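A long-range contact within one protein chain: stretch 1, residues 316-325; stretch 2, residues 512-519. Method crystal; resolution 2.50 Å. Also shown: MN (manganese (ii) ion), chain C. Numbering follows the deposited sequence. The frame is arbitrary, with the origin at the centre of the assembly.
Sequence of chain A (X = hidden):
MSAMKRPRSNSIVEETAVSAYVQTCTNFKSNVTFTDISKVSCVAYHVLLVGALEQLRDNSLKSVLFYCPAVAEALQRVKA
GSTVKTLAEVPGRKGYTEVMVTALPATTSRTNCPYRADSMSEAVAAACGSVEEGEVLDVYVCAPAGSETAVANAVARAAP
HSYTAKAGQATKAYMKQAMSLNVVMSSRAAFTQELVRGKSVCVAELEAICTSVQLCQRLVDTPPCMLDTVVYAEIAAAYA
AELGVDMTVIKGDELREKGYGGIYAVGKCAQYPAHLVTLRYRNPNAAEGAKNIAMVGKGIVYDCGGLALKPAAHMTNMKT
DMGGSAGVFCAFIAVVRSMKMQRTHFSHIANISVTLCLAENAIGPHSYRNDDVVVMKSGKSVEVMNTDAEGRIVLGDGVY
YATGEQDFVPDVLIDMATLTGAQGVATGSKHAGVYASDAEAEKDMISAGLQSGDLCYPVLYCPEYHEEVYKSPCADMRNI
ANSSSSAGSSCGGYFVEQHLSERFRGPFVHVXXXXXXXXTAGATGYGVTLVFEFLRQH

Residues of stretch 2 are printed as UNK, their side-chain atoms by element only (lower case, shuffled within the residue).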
ATOM      1  N   THR A 316      -3.083  -4.557 -17.380  1.00 45.12           N
ATOM      2  CA  THR A 316      -3.410  -4.146 -18.723  1.00 45.64           C
ATOM      3  C   THR A 316      -2.155  -4.163 -19.584  1.00 45.20           C
ATOM      4  O   THR A 316      -1.084  -3.953 -19.083  1.00 43.60           O
ATOM      5  CB  THR A 316      -4.050  -2.753 -18.787  1.00 45.25           C
ATOM      6  OG1 THR A 316      -3.596  -1.974 -17.705  1.00 45.07           O
ATOM      7  CG2 THR A 316      -5.509  -2.846 -18.703  1.00 45.41           C
ATOM      8  N   ASN A 317      -2.316  -4.446 -20.869  1.00 42.18           N
ATOM      9  CA  ASN A 317      -1.213  -4.545 -21.795  1.00 42.02           C
ATOM     10  C   ASN A 317      -0.524  -5.900 -21.769  1.00 38.90           C
ATOM     11  O   ASN A 317       0.438  -6.086 -22.416  1.00 38.04           O
ATOM     12  CB  ASN A 317      -0.237  -3.409 -21.547  1.00 45.13           C
ATOM     13  CG  ASN A 317       0.361  -2.841 -22.814  1.00 47.07           C
ATOM     14  OD1 ASN A 317      -0.289  -2.717 -23.826  1.00 47.94           O
ATOM     15  ND2 ASN A 317       1.610  -2.483 -22.742  1.00 48.72           N
ATOM     16  N   MET A 318      -1.062  -6.856 -21.041  1.00 37.76           N
ATOM     17  CA  MET A 318      -0.509  -8.194 -21.002  1.00 36.97           C
ATOM     18  C   MET A 318      -1.029  -9.073 -22.114  1.00 35.14           C
ATOM     19  O   MET A 318      -0.755 -10.223 -22.179  1.00 32.91           O
ATOM     20  CB  MET A 318      -0.768  -8.813 -19.653  1.00 20.00           C
ATOM     21  CG  MET A 318      -0.061  -8.107 -18.530  1.00 20.00           C
ATOM     22  SD  MET A 318       1.696  -8.274 -18.514  1.00 20.00           S
ATOM     23  CE  MET A 318       2.232  -6.786 -19.262  1.00 20.00           C
ATOM     24  N   LYS A 319      -1.847  -8.460 -22.936  1.00 35.54           N
ATOM     25  CA  LYS A 319      -2.022  -8.617 -24.343  1.00 35.00           C
ATOM     26  C   LYS A 319      -0.702  -8.847 -25.036  1.00 34.05           C
ATOM     27  O   LYS A 319      -0.583  -9.660 -25.882  1.00 33.71           O
ATOM     28  CB  LYS A 319      -2.533  -7.284 -24.815  1.00 35.87           C
ATOM     29  CG  LYS A 319      -3.461  -7.230 -25.977  1.00 36.96           C
ATOM     30  CD  LYS A 319      -3.332  -5.847 -26.549  1.00 37.81           C
ATOM     31  CE  LYS A 319      -4.647  -5.129 -26.702  1.00 39.65           C
ATOM     32  NZ  LYS A 319      -4.507  -3.817 -27.392  1.00 38.85           N
ATOM     33  N   THR A 320       0.271  -8.060 -24.671  1.00 31.68           N
ATOM     34  CA  THR A 320       1.537  -7.980 -25.340  1.00 32.02           C
ATOM     35  C   THR A 320       2.563  -8.906 -24.776  1.00 33.88           C
ATOM     36  O   THR A 320       3.692  -8.928 -25.241  1.00 34.18           O
ATOM     37  CB  THR A 320       2.131  -6.556 -25.253  1.00 31.67           C
ATOM     38  OG1 THR A 320       2.545  -6.248 -23.913  1.00 30.34           O
ATOM     39  CG2 THR A 320       1.119  -5.522 -25.768  1.00 31.27           C
ATOM     40  N   ASP A 321       2.183  -9.685 -23.778  1.00 35.61           N
ATOM     41  CA  ASP A 321       3.112 -10.608 -23.202  1.00 36.36           C
ATOM     42  C   ASP A 321       3.458 -11.794 -24.144  1.00 34.08           C
ATOM     43  O   ASP A 321       4.239 -12.682 -23.756  1.00 32.36           O
ATOM     44  CB  ASP A 321       2.590 -11.084 -21.844  1.00 40.51           C
ATOM     45  CG  ASP A 321       3.707 -11.219 -20.786  1.00 42.76           C
ATOM     46  OD1 ASP A 321       4.589 -10.331 -20.706  1.00 41.60           O
ATOM     47  OD2 ASP A 321       3.683 -12.208 -20.016  1.00 47.84           O
ATOM     48  N   MET A 322       2.890 -11.819 -25.362  1.00 31.64           N
ATOM     49  CA  MET A 322       3.368 -12.743 -26.415  1.00 29.76           C
ATOM     50  C   MET A 322       4.273 -12.073 -27.484  1.00 28.42           C
ATOM     51  O   MET A 322       4.522 -12.639 -28.554  1.00 27.30           O
ATOM     52  CB  MET A 322       2.233 -13.560 -27.032  1.00 29.97           C
ATOM     53  CG  MET A 322       0.956 -12.817 -27.346  1.00 31.16           C
ATOM     54  SD  MET A 322       1.229 -11.389 -28.401  1.00 31.81           S
ATOM     55  CE  MET A 322       1.387 -12.152 -30.013  1.00 32.39           C
ATOM     56  N   GLY A 323       4.829 -10.915 -27.132  1.00 27.20           N
ATOM     57  CA  GLY A 323       5.686 -10.133 -28.006  1.00 26.91           C
ATOM     58  C   GLY A 323       6.979 -10.805 -28.427  1.00 26.97           C
ATOM     59  O   GLY A 323       7.337 -10.767 -29.591  1.00 27.00           O
ATOM     60  N   GLY A 324       7.695 -11.393 -27.481  1.00 26.62           N
ATOM     61  CA  GLY A 324       8.917 -12.090 -27.803  1.00 26.86           C
ATOM     62  C   GLY A 324       8.644 -13.144 -28.832  1.00 26.92           C
ATOM     63  O   GLY A 324       9.349 -13.252 -29.809  1.00 28.51           O
ATOM     64  N   SER A 325       7.581 -13.880 -28.605  1.00 27.77           N
ATOM     65  CA  SER A 325       7.097 -14.902 -29.519  1.00 29.20           C
ATOM     66  C   SER A 325       6.899 -14.354 -30.929  1.00 29.34           C
ATOM     67  O   SER A 325       7.445 -14.879 -31.878  1.00 30.67           O
ATOM     68  CB  SER A 325       5.785 -15.475 -28.966  1.00 30.04           C
ATOM     69  OG  SER A 325       4.960 -16.080 -29.929  1.00 31.84           O
ATOM     70  N   UNK A 512      15.505  -9.461 -23.593  1.00 26.89           N
ATOM     71  CA  UNK A 512      14.372  -9.087 -22.754  1.00 27.40           C
ATOM     72  C   UNK A 512      13.768  -7.786 -23.244  1.00 26.08           C
ATOM     73  O   UNK A 512      14.277  -6.735 -22.965  1.00 24.33           O
ATOM     74  o   UNK A 512      13.971  -8.680 -19.135  1.00 31.03           O
ATOM     75  c   UNK A 512      13.670  -8.780 -20.331  1.00 28.81           C
ATOM     76  o   UNK A 512      12.488  -8.756 -20.745  1.00 29.18           O
ATOM     77  c   UNK A 512      14.821  -8.951 -21.294  1.00 28.24           C
ATOM     78  N   UNK A 513      12.648  -7.875 -23.929  1.00 26.83           N
ATOM     79  CA  UNK A 513      12.101  -6.709 -24.607  1.00 28.00           C
ATOM     80  C   UNK A 513      10.715  -6.368 -24.090  1.00 28.11           C
ATOM     81  O   UNK A 513       9.814  -6.099 -24.841  1.00 28.28           O
ATOM     82  c   UNK A 513       9.647  -8.345 -27.843  1.00 29.49           C
ATOM     83  c   UNK A 513      12.142  -6.874 -26.143  1.00 28.29           C
ATOM     84  s   UNK A 513      10.514  -9.055 -26.437  1.00 29.03           S
ATOM     85  c   UNK A 513      12.087  -8.276 -26.707  1.00 28.51           C
ATOM     86  N   UNK A 514      10.567  -6.326 -22.781  1.00 29.06           N
ATOM     87  CA  UNK A 514       9.257  -6.060 -22.198  1.00 29.60           C
ATOM     88  C   UNK A 514       8.680  -4.662 -22.550  1.00 29.71           C
ATOM     89  O   UNK A 514       7.562  -4.579 -23.031  1.00 29.79           O
ATOM     90  c   UNK A 514       9.311  -6.267 -20.699  1.00 29.53           C
ATOM     91  N   UNK A 515       9.449  -3.596 -22.330  1.00 29.71           N
ATOM     92  CA  UNK A 515       9.029  -2.228 -22.661  1.00 30.59           C
ATOM     93  C   UNK A 515       9.143  -1.824 -24.157  1.00 29.56           C
ATOM     94  O   UNK A 515       8.243  -1.194 -24.676  1.00 29.78           O
ATOM     95  c   UNK A 515       9.698  -1.204 -21.719  1.00 32.17           C
ATOM     96  c   UNK A 515       8.057  -0.638 -19.905  1.00 36.17           C
ATOM     97  c   UNK A 515       9.147  -1.380 -20.337  1.00 34.79           C
ATOM     98  c   UNK A 515       7.988  -1.851 -17.833  1.00 36.66           C
ATOM     99  c   UNK A 515       9.057  -2.613 -18.251  1.00 36.51           C
ATOM    100  c   UNK A 515       9.626  -2.391 -19.492  1.00 35.93           C
ATOM    101  o   UNK A 515       7.420  -2.058 -16.591  1.00 38.38           O
ATOM    102  c   UNK A 515       7.488  -0.862 -18.655  1.00 36.79           C
ATOM    103  N   UNK A 516      10.220  -2.209 -24.864  1.00 28.61           N
ATOM    104  CA  UNK A 516      10.320  -1.817 -26.299  1.00 28.14           C
ATOM    105  C   UNK A 516       9.245  -2.414 -27.244  1.00 27.37           C
ATOM    106  O   UNK A 516       9.035  -1.906 -28.353  1.00 26.25           O
ATOM    107  c   UNK A 516      11.720  -2.297 -26.703  1.00 28.31           C
ATOM    108  c   UNK A 516      12.444  -2.569 -25.430  1.00 28.35           C
ATOM    109  c   UNK A 516      11.420  -2.922 -24.401  1.00 28.15           C
ATOM    110  N   UNK A 517       8.563  -3.459 -26.778  1.00 26.22           N
ATOM    111  CA  UNK A 517       7.563  -4.144 -27.547  1.00 25.62           C
ATOM    112  C   UNK A 517       6.308  -3.309 -27.788  1.00 24.37           C
ATOM    113  O   UNK A 517       5.494  -3.670 -28.615  1.00 23.22           O
ATOM    114  c   UNK A 517       5.937  -5.208 -25.851  1.00 27.35           C
ATOM    115  o   UNK A 517       6.730  -6.412 -27.790  1.00 27.43           O
ATOM    116  c   UNK A 517       7.129  -5.440 -26.836  1.00 26.72           C
ATOM    117  N   UNK A 518       6.116  -2.254 -27.013  1.00 23.71           N
ATOM    118  CA  UNK A 518       4.954  -1.404 -27.159  1.00 23.95           C
ATOM    119  C   UNK A 518       5.227  -0.010 -26.701  1.00 24.27           C
ATOM    120  O   UNK A 518       6.148   0.245 -25.957  1.00 23.85           O
ATOM    121  c   UNK A 518       3.741  -1.924 -26.374  1.00 24.32           C
ATOM    122  o   UNK A 518       3.744  -1.483 -25.024  1.00 23.95           O
ATOM    123  N   UNK A 519       4.383   0.888 -27.174  1.00 25.45           N
ATOM    124  CA  UNK A 519       4.396   2.271 -26.779  1.00 26.52           C
ATOM    125  C   UNK A 519       2.941   2.811 -26.741  1.00 27.44           C
ATOM    126  O   UNK A 519       1.990   2.030 -26.754  1.00 26.64           O
ATOM    127  c   UNK A 519       5.294   3.025 -27.742  1.00 27.04           C
ATOM    128  c   UNK A 519       4.742   3.062 -29.159  1.00 27.13           C
ATOM    129  n   UNK A 519       5.625   3.035 -30.106  1.00 26.86           N
ATOM    130  o   UNK A 519       3.529   3.128 -29.392  1.00 27.57           O
TER
HETATM  131 MN    MN C 602       4.733 -12.447 -18.466  1.00 58.02          MN

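Position 512 carries two side-chain carbons, the second holding two oxygens. The atoms alone fit a carboxylate, and both oxygens are hydrogen-bonded elsewhere in the structure; nothing here reaches stretch 1. This is D512.

Position 513 has an unbranched chain of two carbons, a sulfur and a last carbon. Its CA-to-CB bond points sideways, yet the chain folds so that its end comes nearer: the last carbon of 513 lies 3.6 Å from G324 N and 3.7 Å from G323 C, packing against bare backbone at the start of a helix. Such a chain can only be methionine, M513, with chi2 and chi3 both p.

Position 514 shows one carbon, which makes no contact with stretch 1; hence A514.

At position 515 a carbon leads to a six-carbon ring bearing one oxygen. The CA-to-CB bond points away, and the ring makes no contact with stretch 1. This is the signature of Y515, whose backbone opens a type I turn.

Position 516 has three carbons closing a ring onto the backbone nitrogen, out of reach of stretch 1, so it is P516. It occupies the second place of the turn, where its phi of -65° suits the type I geometry.

Position 517 has a carbon bearing one oxygen and one carbon, and its CA-to-CB bond points toward stretch 1. The branch carbon of 517 lies 4.0 Å from T320 OG1, and the oxygen of 517 lies 3.9 Å from G323 CA. The beta-branched pattern gives T517. An ideal CB on G323 would sit 2.5 Å from T517 OG1, a clash, so the glycine lets the threonine come this close.

Position 518 has one carbon and one oxygen, and its CA-to-CB bond points toward stretch 1. There N317 ND2 donates a hydrogen bond to the side-chain oxygen of 518 at 3.3 Å, with a good angle of 160°. This is S518, which ends the turn with a weak backbone bond from S518 N to Y515 O at 3.3 Å.

Position 519 has two carbons, the second carrying one oxygen and one nitrogen. Its CA-to-CB bond points away from stretch 1, which it does not touch. The atoms fit a carboxamide, N519.

The contact is small, burying 217 Å² in all, and economical. The turn brings T517 and S518 to face stretch 1, while M513 reaches in from before it. Stretch 1 answers with a braced loop: T320 N and T320 OG1 both bond to N317 O, at 3.0 and 2.6 Å. One polar link joins the stretches, and packing against G323, G324 and the side chain of T320 does the rest.

Stretch 2 512-519: DMAYPTSN
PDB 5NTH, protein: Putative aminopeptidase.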